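Local coordinates for protein putative monooxygenase Rv0793 (Mycobacterium tuberculosis, PDB 1Y0H) that is a homodimeric putative monooxygenase that might take part in antibiotic biosynthesis or scavenge reactive oxygen species to help evade host defences, at residues 60-63 with 64-67; 28-31 with 32-36; 13-16 with 17-20. All coordinates share one frame; numbering follows the deposited sequence. Where two conformers were deposited one is given.

Interaction 1: 60-63 with 64-67; sequences RSRI and ALDE
Between Ser61 and Glu67 the backbone winds into the first turn of helix 62-69, with Leu65 N, Asp66 N and Glu67 N donating in order to Ser61 O, Arg62 O and Ile63 O. The side chain of Ser61 closes the open end of that turn: Ser61 OG accepts from Ala64 N at 2.9 Å, and the methyl Ala64 CB lies 3.5 Å from the same oxygen. A chi1 of 70° places OG between the backbone N and the carbonyl carbon, where it can fold back over the NH of Ala64. This is an N-cap, and it starts the helix that follows strand 53-59 in the ferredoxin-like fold. One turn along, Arg62 and Asp66 form an i to i+4 salt bridge. Arg62 NE reaches Asp66 OD1 at 3.0 Å on an almost straight bond (170°), the oxygen lying in the guanidinium plane at its edge; Arg62 NH2 adds a weak bond to that oxygen. The side chains cross at about a right angle, and the carboxylate plane is turned 71° from the guanidinium. Leu65 CD2 sits over one guanidinium face, 4.0 Å from Arg62 NE, while the leucine packs inward on Val6, Val8 and Tyr59.

Interaction 2: 28-31 with 32-36; sequences AMIT and PTRAE
Met29 O is gripped twice by a single residue: Thr33 OG1 donates to it at 2.6 Å and Thr33 N at 3.0 Å, the two arriving from opposite faces of the carbonyl plane. This is the familiar way in which a threonine inside a helix turns its hydroxyl back on the carbonyl four residues earlier, here in the last turns of helix 19-35 of the ferredoxin-like fold. The torsion that permits it sets OG1 anti to the carbonyl carbon (chi1 -54°), beside the backbone N, and both polar groups of the buried threonine thereby share one acceptor.

Pro32 has no NH to offer the preceding turn, and the helix is kinked there. Its ring fills the place of the missing bond, with Pro32 CG 3.3 Å from Ala28 O. The interruption is confined to residue 32: Thr33 N already reaches back to Met29 O, and the bonds from Arg34 N to Ile30 O and from Ala35 N to Thr31 O follow.

On the buried side, Met29 CE comes within 3.9 Å of Thr33 OG1, its chain bent at both chi2 and chi3. His68, His73 and Tyr42 pack around these two residues.

Ile30 and Arg34 run side by side and point the same way. The arginine is extended from CG to NE, which lays its flat end over the isoleucine and within reach of stronger partners: Arg34 NE donates to Tyr42 O, and Arg34 NH2 forms a salt bridge with Asp98 of the second subunit. This stretch thus takes part directly in the homodimer interface. Beneath the guanidinium, the branch methyl Ile30 CG2 lies over the centre of one face, 3.3 Å from Arg34 CZ.

Interaction 3: 13-16 with 17-20; sequences MPRP and DARS
The ionic contact joins Arg15 to Asp17 in a side-on, two-pronged salt bridge, Arg15 NE meeting Asp17 OD1 and Arg15 NH2 meeting Asp17 OD2, both at 2.9 Å. It spans the tight bend through which the loop after strand 6-12 enters helix 19-35, a strand-to-helix connection of the ferredoxin-like fold. The two planes are nearly coplanar, only 27° apart, and each carboxylate oxygen is met on its syn side, so the two bonds together limit rotation of both groups. Asp17 turns its carboxylate back toward the arginine through a chi1 of 70°, while Arg15 bends at chi3 (-44°) to bring its NE edge round. The remaining terminal nitrogen, Arg15 NH1, is held by Glu83 O, which ties this bend to a neighbouring part of the chain.

Backbone hydrogen bonds close the turn. Ala18 N donates to Arg15 O at 2.8 Å, though it approaches from well above the carbonyl plane and not along a lone pair. Arg19 N makes a weak bond to Pro16 O at 3.3 Å. A water extends this network by donating to Pro16 O and accepting from Ser20 N, thereby linking the turn to the opening of the helix.

Packing contacts use both arginines. Ala18 CB rests over one face of the Arg15 guanidinium, offset toward the rim and 4.0 Å from Arg15 NH2, and the alanine also packs against Leu84. Arg19 projects its extended chain away from the turn to a salt bridge with Glu46; near its root the aliphatic part passes Pro14, the two side chains running at a slant to one another, with Arg19 CG 4.0 Å from Pro14 CG.

In the fold
Helix 19-35 carries two of the three contacts: interaction 3 leads into its start and interaction 2 covers its kinked final turns, their centres about 22 Å apart. Interaction 1 opens the next helix, 62-69, after two strands of the antiparallel sheet have intervened. Its centre is about 14 Å from that of interaction 2, yet the nearest atoms are about 4 Å apart; Glu36 OE2 of interaction 2 is hydrogen-bonded to His68 ND1 of that helix. Interactions 1 and 3 lie on opposite sides of the chain's centre, about 30 Å between centres. Only interaction 2 reaches the second subunit, and its Met29 side chain lies about 4 Å from bound acetate, probably from the crystallisation liquor.

Interaction 1: 60-63 with 64-67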
ATOM      1  N   ARG A  60     -12.063  -6.143   6.617  1.00 11.42           N
ATOM      2  CA  ARG A  60     -12.342  -6.212   8.041  1.00 12.00           C
ATOM      3  C   ARG A  60     -11.806  -7.501   8.666  1.00 11.66           C
ATOM      4  O   ARG A  60     -11.616  -7.571   9.876  1.00 12.52           O
ATOM      5  CB  ARG A  60     -13.846  -6.044   8.293  1.00 12.81           C
ATOM      6  CG  ARG A  60     -14.382  -4.754   7.664  1.00 15.55           C
ATOM      7  CD  ARG A  60     -15.670  -4.220   8.287  1.00 21.64           C
ATOM      8  NE  ARG A  60     -15.690  -2.759   8.163  1.00 25.98           N
ATOM      9  CZ  ARG A  60     -16.107  -2.085   7.091  1.00 27.12           C
ATOM     10  NH1 ARG A  60     -16.575  -2.720   6.025  1.00 27.69           N
ATOM     11  NH2 ARG A  60     -16.061  -0.761   7.092  1.00 28.18           N
ATOM     12  N   SER A  61     -11.557  -8.511   7.834  1.00 11.40           N
ATOM     13  CA  SER A  61     -11.052  -9.813   8.304  1.00 11.38           C
ATOM     14  C   SER A  61     -10.434 -10.551   7.128  1.00 11.60           C
ATOM     15  O   SER A  61     -10.694 -10.208   5.975  1.00 11.75           O
ATOM     16  CB  SER A  61     -12.198 -10.659   8.887  1.00 11.24           C
ATOM     17  OG  SER A  61     -13.095 -11.095   7.871  1.00 11.59           O
ATOM     18  N   ARG A  62      -9.617 -11.567   7.412  1.00 12.06           N
ATOM     19  CA  ARG A  62      -9.120 -12.429   6.347  1.00 12.66           C
ATOM     20  C   ARG A  62     -10.269 -13.162   5.652  1.00 12.72           C
ATOM     21  O   ARG A  62     -10.220 -13.393   4.435  1.00 12.52           O
ATOM     22  CB  ARG A  62      -8.083 -13.429   6.872  1.00 13.25           C
ATOM     23  CG  ARG A  62      -7.652 -14.454   5.846  1.00 16.16           C
ATOM     24  CD  ARG A  62      -6.965 -13.810   4.630  1.00 20.32           C
ATOM     25  NE  ARG A  62      -6.873 -14.765   3.525  1.00 24.54           N
ATOM     26  CZ  ARG A  62      -5.733 -15.295   3.084  1.00 28.77           C
ATOM     27  NH1 ARG A  62      -4.571 -14.950   3.637  1.00 30.07           N
ATOM     28  NH2 ARG A  62      -5.754 -16.164   2.080  1.00 28.84           N
ATOM     29  N   ILE A  63     -11.295 -13.527   6.429  1.00 12.02           N
ATOM     30  CA  ILE A  63     -12.503 -14.156   5.897  1.00 12.14           C
ATOM     31  C   ILE A  63     -13.122 -13.267   4.809  1.00 11.54           C
ATOM     32  O   ILE A  63     -13.529 -13.759   3.773  1.00 12.34           O
ATOM     33  CB  ILE A  63     -13.524 -14.438   7.013  1.00 11.81           C
ATOM     34  CG1 ILE A  63     -12.975 -15.539   7.934  1.00 11.45           C
ATOM     35  CG2 ILE A  63     -14.877 -14.844   6.456  1.00 13.46           C
ATOM     36  CD1 ILE A  63     -13.461 -15.416   9.352  1.00 13.30           C
ATOM     37  N   ALA A  64     -13.156 -11.961   5.065  1.00 11.73           N
ATOM     38  CA  ALA A  64     -13.701 -10.991   4.108  1.00 10.94           C
ATOM     39  C   ALA A  64     -12.895 -10.946   2.817  1.00 11.57           C
ATOM     40  O   ALA A  64     -13.467 -10.783   1.741  1.00 11.53           O
ATOM     41  CB  ALA A  64     -13.781  -9.592   4.734  1.00 11.46           C
ATOM     42  N   LEU A  65     -11.574 -11.072   2.938  1.00 11.14           N
ATOM     43  CA  LEU A  65     -10.694 -11.145   1.758  1.00 11.02           C
ATOM     44  C   LEU A  65     -10.992 -12.419   0.974  1.00 11.76           C
ATOM     45  O   LEU A  65     -11.004 -12.409  -0.243  1.00 11.47           O
ATOM     46  CB  LEU A  65      -9.219 -11.093   2.168  1.00 11.05           C
ATOM     47  CG  LEU A  65      -8.199 -11.300   1.053  1.00 11.18           C
ATOM     48  CD1 LEU A  65      -8.414 -10.229  -0.008  1.00 10.50           C
ATOM     49  CD2 LEU A  65      -6.781 -11.257   1.611  1.00 11.77           C
ATOM     50  N   ASP A  66     -11.220 -13.525   1.677  1.00 12.48           N
ATOM     51  CA  ASP A  66     -11.566 -14.760   1.002  1.00 13.41           C
ATOM     52  C   ASP A  66     -12.888 -14.616   0.265  1.00 13.54           C
ATOM     53  O   ASP A  66     -13.019 -15.070  -0.871  1.00 14.11           O
ATOM     54  CB  ASP A  66     -11.591 -15.915   2.002  1.00 14.19           C
ATOM     55  CG  ASP A  66     -10.215 -16.191   2.585  1.00 16.59           C
ATOM     56  OD1 ASP A  66      -9.214 -15.781   1.959  1.00 21.29           O
ATOM     57  OD2 ASP A  66     -10.122 -16.812   3.675  1.00 20.68           O
ATOM     58  N   GLU A  67     -13.856 -13.954   0.893  1.00 13.81           N
ATOM     59  CA  GLU A  67     -15.146 -13.687   0.227  1.00 14.37           C
ATOM     60  C   GLU A  67     -14.946 -12.850  -1.040  1.00 14.17           C
ATOM     61  O   GLU A  67     -15.563 -13.113  -2.077  1.00 14.34           O
ATOM     62  CB  GLU A  67     -16.123 -13.007   1.192  1.00 15.10           C
ATOM     63  CG  GLU A  67     -16.492 -13.821   2.426  0.65 17.64           C
ATOM     64  CD  GLU A  67     -17.580 -14.865   2.183  0.65 20.26           C
ATOM     65  OE1 GLU A  67     -18.107 -15.397   3.184  0.65 23.74           O
ATOM     66  OE2 GLU A  67     -17.919 -15.155   1.012  0.65 23.34           O
TER

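Interaction 2: 28-31 with 32-36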
ATOM      1  N   ALA A  28     -14.066  -1.160 -12.872  1.00 12.93           N
ATOM      2  CA  ALA A  28     -15.287  -1.949 -12.719  1.00 13.49           C
ATOM      3  C   ALA A  28     -15.330  -2.731 -11.405  1.00 13.70           C
ATOM      4  O   ALA A  28     -16.385  -3.202 -10.994  1.00 14.75           O
ATOM      5  CB  ALA A  28     -15.459  -2.888 -13.898  1.00 13.93           C
ATOM      6  N   MET A  29     -14.175  -2.863 -10.765  1.00 13.75           N
ATOM      7  CA  MET A  29     -14.065  -3.576  -9.489  1.00 13.56           C
ATOM      8  C   MET A  29     -14.453  -2.690  -8.320  1.00 13.58           C
ATOM      9  O   MET A  29     -14.796  -3.187  -7.251  1.00 13.00           O
ATOM     10  CB  MET A  29     -12.631  -4.049  -9.279  1.00 13.57           C
ATOM     11  CG  MET A  29     -12.231  -5.234 -10.168  1.00 14.10           C
ATOM     12  SD  MET A  29     -13.058  -6.770  -9.699  1.00 10.88           S
ATOM     13  CE  MET A  29     -12.222  -7.149  -8.160  1.00 15.45           C
ATOM     14  N   ILE A  30     -14.355  -1.379  -8.509  1.00 13.93           N
ATOM     15  CA  ILE A  30     -14.414  -0.445  -7.389  1.00 14.20           C
ATOM     16  C   ILE A  30     -15.764  -0.410  -6.685  1.00 14.06           C
ATOM     17  O   ILE A  30     -15.835  -0.606  -5.477  1.00 13.95           O
ATOM     18  CB  ILE A  30     -13.935   0.982  -7.785  1.00 13.94           C
ATOM     19  CG1 ILE A  30     -12.465   0.912  -8.208  1.00 14.84           C
ATOM     20  CG2 ILE A  30     -14.105   1.942  -6.615  1.00 15.82           C
ATOM     21  CD1 ILE A  30     -11.888   2.245  -8.675  1.00 14.46           C
ATOM     22  N   THR A  31     -16.840  -0.164  -7.432  1.00 14.07           N
ATOM     23  CA  THR A  31     -18.169  -0.128  -6.805  1.00 14.09           C
ATOM     24  C   THR A  31     -18.575  -1.442  -6.082  1.00 13.59           C
ATOM     25  O   THR A  31     -18.899  -1.396  -4.889  1.00 13.84           O
ATOM     26  CB  THR A  31     -19.234   0.394  -7.778  1.00 14.47           C
ATOM     27  OG1 THR A  31     -19.046   1.806  -7.906  1.00 14.61           O
ATOM     28  CG2 THR A  31     -20.636   0.137  -7.254  1.00 14.57           C
ATOM     29  N   PRO A  32     -18.544  -2.597  -6.790  1.00 13.06           N
ATOM     30  CA  PRO A  32     -18.920  -3.847  -6.108  1.00 12.85           C
ATOM     31  C   PRO A  32     -17.989  -4.223  -4.956  1.00 11.99           C
ATOM     32  O   PRO A  32     -18.463  -4.786  -3.965  1.00 12.61           O
ATOM     33  CB  PRO A  32     -18.854  -4.904  -7.214  1.00 13.16           C
ATOM     34  CG  PRO A  32     -18.034  -4.292  -8.316  1.00 12.71           C
ATOM     35  CD  PRO A  32     -18.213  -2.816  -8.209  1.00 13.51           C
ATOM     36  N   THR A  33     -16.697  -3.908  -5.057  1.00 11.69           N
ATOM     37  CA  THR A  33     -15.790  -4.239  -3.956  1.00 11.22           C
ATOM     38  C   THR A  33     -16.031  -3.341  -2.753  1.00 11.21           C
ATOM     39  O   THR A  33     -16.128  -3.833  -1.637  1.00 10.83           O
ATOM     40  CB  THR A  33     -14.309  -4.202  -4.351  1.00 11.45           C
ATOM     41  OG1 THR A  33     -14.107  -5.043  -5.502  1.00 13.28           O
ATOM     42  CG2 THR A  33     -13.470  -4.719  -3.173  1.00 12.23           C
ATOM     43  N   ARG A  34     -16.155  -2.034  -2.968  1.00 11.00           N
ATOM     44  CA  ARG A  34     -16.451  -1.132  -1.844  1.00 11.52           C
ATOM     45  C   ARG A  34     -17.784  -1.488  -1.183  1.00 12.35           C
ATOM     46  O   ARG A  34     -17.960  -1.231   0.003  1.00 12.81           O
ATOM     47  CB  ARG A  34     -16.451   0.341  -2.269  1.00 11.48           C
ATOM     48  CG  ARG A  34     -15.059   0.884  -2.535  1.00 12.64           C
ATOM     49  CD  ARG A  34     -15.125   2.353  -2.938  1.00 12.84           C
ATOM     50  NE  ARG A  34     -13.814   2.844  -3.339  1.00 13.00           N
ATOM     51  CZ  ARG A  34     -13.600   3.949  -4.044  1.00 16.05           C
ATOM     52  NH1 ARG A  34     -14.614   4.717  -4.436  1.00 16.20           N
ATOM     53  NH2 ARG A  34     -12.356   4.290  -4.345  1.00 15.65           N
ATOM     54  N   ALA A  35     -18.700  -2.073  -1.960  1.00 12.48           N
ATOM     55  CA  ALA A  35     -20.030  -2.464  -1.465  1.00 13.36           C
ATOM     56  C   ALA A  35     -20.023  -3.726  -0.601  1.00 13.77           C
ATOM     57  O   ALA A  35     -20.997  -3.988   0.114  1.00 14.38           O
ATOM     58  CB  ALA A  35     -21.020  -2.612  -2.616  1.00 13.54           C
ATOM     59  N   GLU A  36     -18.941  -4.499  -0.680  1.00 13.77           N
ATOM     60  CA  GLU A  36     -18.767  -5.677   0.180  1.00 14.22           C
ATOM     61  C   GLU A  36     -18.828  -5.297   1.658  1.00 13.93           C
ATOM     62  O   GLU A  36     -18.130  -4.375   2.103  1.00 13.40           O
ATOM     63  CB  GLU A  36     -17.434  -6.378  -0.117  1.00 14.48           C
ATOM     64  CG  GLU A  36     -17.309  -7.000  -1.514  1.00 14.17           C
ATOM     65  CD  GLU A  36     -15.881  -7.450  -1.862  1.00 15.88           C
ATOM     66  OE1 GLU A  36     -15.030  -7.576  -0.949  1.00 16.12           O
ATOM     67  OE2 GLU A  36     -15.594  -7.680  -3.063  1.00 15.53           O
TER

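Interaction 3: 13-16 with 17-20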
ATOM      1  N   MET A  13       1.410  -3.807 -13.956  1.00 11.74           N
ATOM      2  CA  MET A  13       2.321  -3.184 -14.902  1.00 12.34           C
ATOM      3  C   MET A  13       1.803  -3.426 -16.327  1.00 12.16           C
ATOM      4  O   MET A  13       2.186  -4.393 -16.986  1.00 13.01           O
ATOM      5  CB  MET A  13       3.759  -3.690 -14.680  1.00 13.84           C
ATOM      6  CG  MET A  13       4.383  -3.277 -13.343  1.00 14.24           C
ATOM      7  SD  MET A  13       3.740  -4.215 -11.908  1.00 16.14           S
ATOM      8  CE  MET A  13       4.981  -3.876 -10.649  1.00 18.52           C
ATOM      9  N   PRO A  14       0.891  -2.557 -16.801  1.00 11.85           N
ATOM     10  CA  PRO A  14       0.300  -2.784 -18.113  1.00 11.61           C
ATOM     11  C   PRO A  14       1.278  -2.576 -19.244  1.00 11.50           C
ATOM     12  O   PRO A  14       2.236  -1.809 -19.113  1.00 11.47           O
ATOM     13  CB  PRO A  14      -0.803  -1.719 -18.202  1.00 11.58           C
ATOM     14  CG  PRO A  14      -0.357  -0.634 -17.301  1.00 11.45           C
ATOM     15  CD  PRO A  14       0.350  -1.343 -16.157  1.00 11.61           C
ATOM     16  N   ARG A  15       1.035  -3.258 -20.355  1.00 11.52           N
ATOM     17  CA  ARG A  15       1.657  -2.847 -21.596  1.00 10.94           C
ATOM     18  C   ARG A  15       1.127  -1.452 -21.903  1.00 11.10           C
ATOM     19  O   ARG A  15      -0.030  -1.153 -21.591  1.00 10.51           O
ATOM     20  CB  ARG A  15       1.288  -3.782 -22.738  1.00 11.62           C
ATOM     21  CG  ARG A  15       1.700  -5.230 -22.558  1.00 12.38           C
ATOM     22  CD  ARG A  15       1.629  -5.948 -23.906  1.00 12.41           C
ATOM     23  NE  ARG A  15       0.398  -5.599 -24.619  1.00 12.87           N
ATOM     24  CZ  ARG A  15      -0.756  -6.244 -24.474  1.00 13.23           C
ATOM     25  NH1 ARG A  15      -0.832  -7.288 -23.662  1.00 13.84           N
ATOM     26  NH2 ARG A  15      -1.832  -5.840 -25.136  1.00 13.20           N
ATOM     27  N   PRO A  16       1.966  -0.596 -22.519  1.00 11.51           N
ATOM     28  CA  PRO A  16       1.512   0.751 -22.876  1.00 11.84           C
ATOM     29  C   PRO A  16       0.189   0.751 -23.633  1.00 12.15           C
ATOM     30  O   PRO A  16      -0.703   1.550 -23.309  1.00 12.52           O
ATOM     31  CB  PRO A  16       2.662   1.295 -23.737  1.00 12.10           C
ATOM     32  CG  PRO A  16       3.884   0.585 -23.184  1.00 12.35           C
ATOM     33  CD  PRO A  16       3.381  -0.812 -22.875  1.00 12.04           C
ATOM     34  N   ASP A  17       0.040  -0.154 -24.603  1.00 12.02           N
ATOM     35  CA  ASP A  17      -1.184  -0.192 -25.414  1.00 12.36           C
ATOM     36  C   ASP A  17      -2.394  -0.666 -24.624  1.00 11.51           C
ATOM     37  O   ASP A  17      -3.528  -0.464 -25.050  1.00 11.61           O
ATOM     38  CB  ASP A  17      -1.008  -1.066 -26.660  1.00 12.68           C
ATOM     39  CG  ASP A  17      -0.912  -2.551 -26.332  1.00 14.80           C
ATOM     40  OD1 ASP A  17       0.173  -3.008 -25.912  1.00 16.79           O
ATOM     41  OD2 ASP A  17      -1.923  -3.266 -26.515  1.00 18.11           O
ATOM     42  N   ALA A  18      -2.150  -1.295 -23.480  1.00 10.43           N
ATOM     43  CA  ALA A  18      -3.227  -1.883 -22.689  1.00 10.09           C
ATOM     44  C   ALA A  18      -3.613  -1.038 -21.485  1.00 10.36           C
ATOM     45  O   ALA A  18      -4.477  -1.438 -20.717  1.00 10.06           O
ATOM     46  CB  ALA A  18      -2.818  -3.281 -22.212  1.00  9.70           C
ATOM     47  N   ARG A  19      -2.971   0.115 -21.310  1.00 11.41           N
ATOM     48  CA  ARG A  19      -3.175   0.878 -20.078  1.00 11.82           C
ATOM     49  C   ARG A  19      -4.631   1.313 -19.868  1.00 11.40           C
ATOM     50  O   ARG A  19      -5.184   1.115 -18.781  1.00 11.73           O
ATOM     51  CB  ARG A  19      -2.251   2.087 -20.028  1.00 12.37           C
ATOM     52  CG  ARG A  19      -2.128   2.655 -18.625  1.00 15.45           C
ATOM     53  CD  ARG A  19      -1.440   4.003 -18.716  1.00 19.25           C
ATOM     54  NE  ARG A  19      -1.415   4.703 -17.436  0.65 21.62           N
ATOM     55  CZ  ARG A  19      -0.487   4.506 -16.506  0.65 22.96           C
ATOM     56  NH1 ARG A  19       0.481   3.621 -16.714  0.65 23.83           N
ATOM     57  NH2 ARG A  19      -0.525   5.191 -15.369  0.65 24.34           N
ATOM     58  N   SER A  20      -5.257   1.897 -20.896  1.00 11.34           N
ATOM     59  CA  SER A  20      -6.668   2.297 -20.768  1.00 12.11           C
ATOM     60  C   SER A  20      -7.588   1.095 -20.532  1.00 11.26           C
ATOM     61  O   SER A  20      -8.536   1.184 -19.763  1.00 11.70           O
ATOM     62  CB  SER A  20      -7.141   3.131 -21.965  1.00 12.29           C
ATOM     63  OG  SER A  20      -7.089   2.394 -23.161  1.00 15.72           O
TER
HETATM   64  O   HOH W   1      -3.612   2.533 -23.263  1.00 16.05           O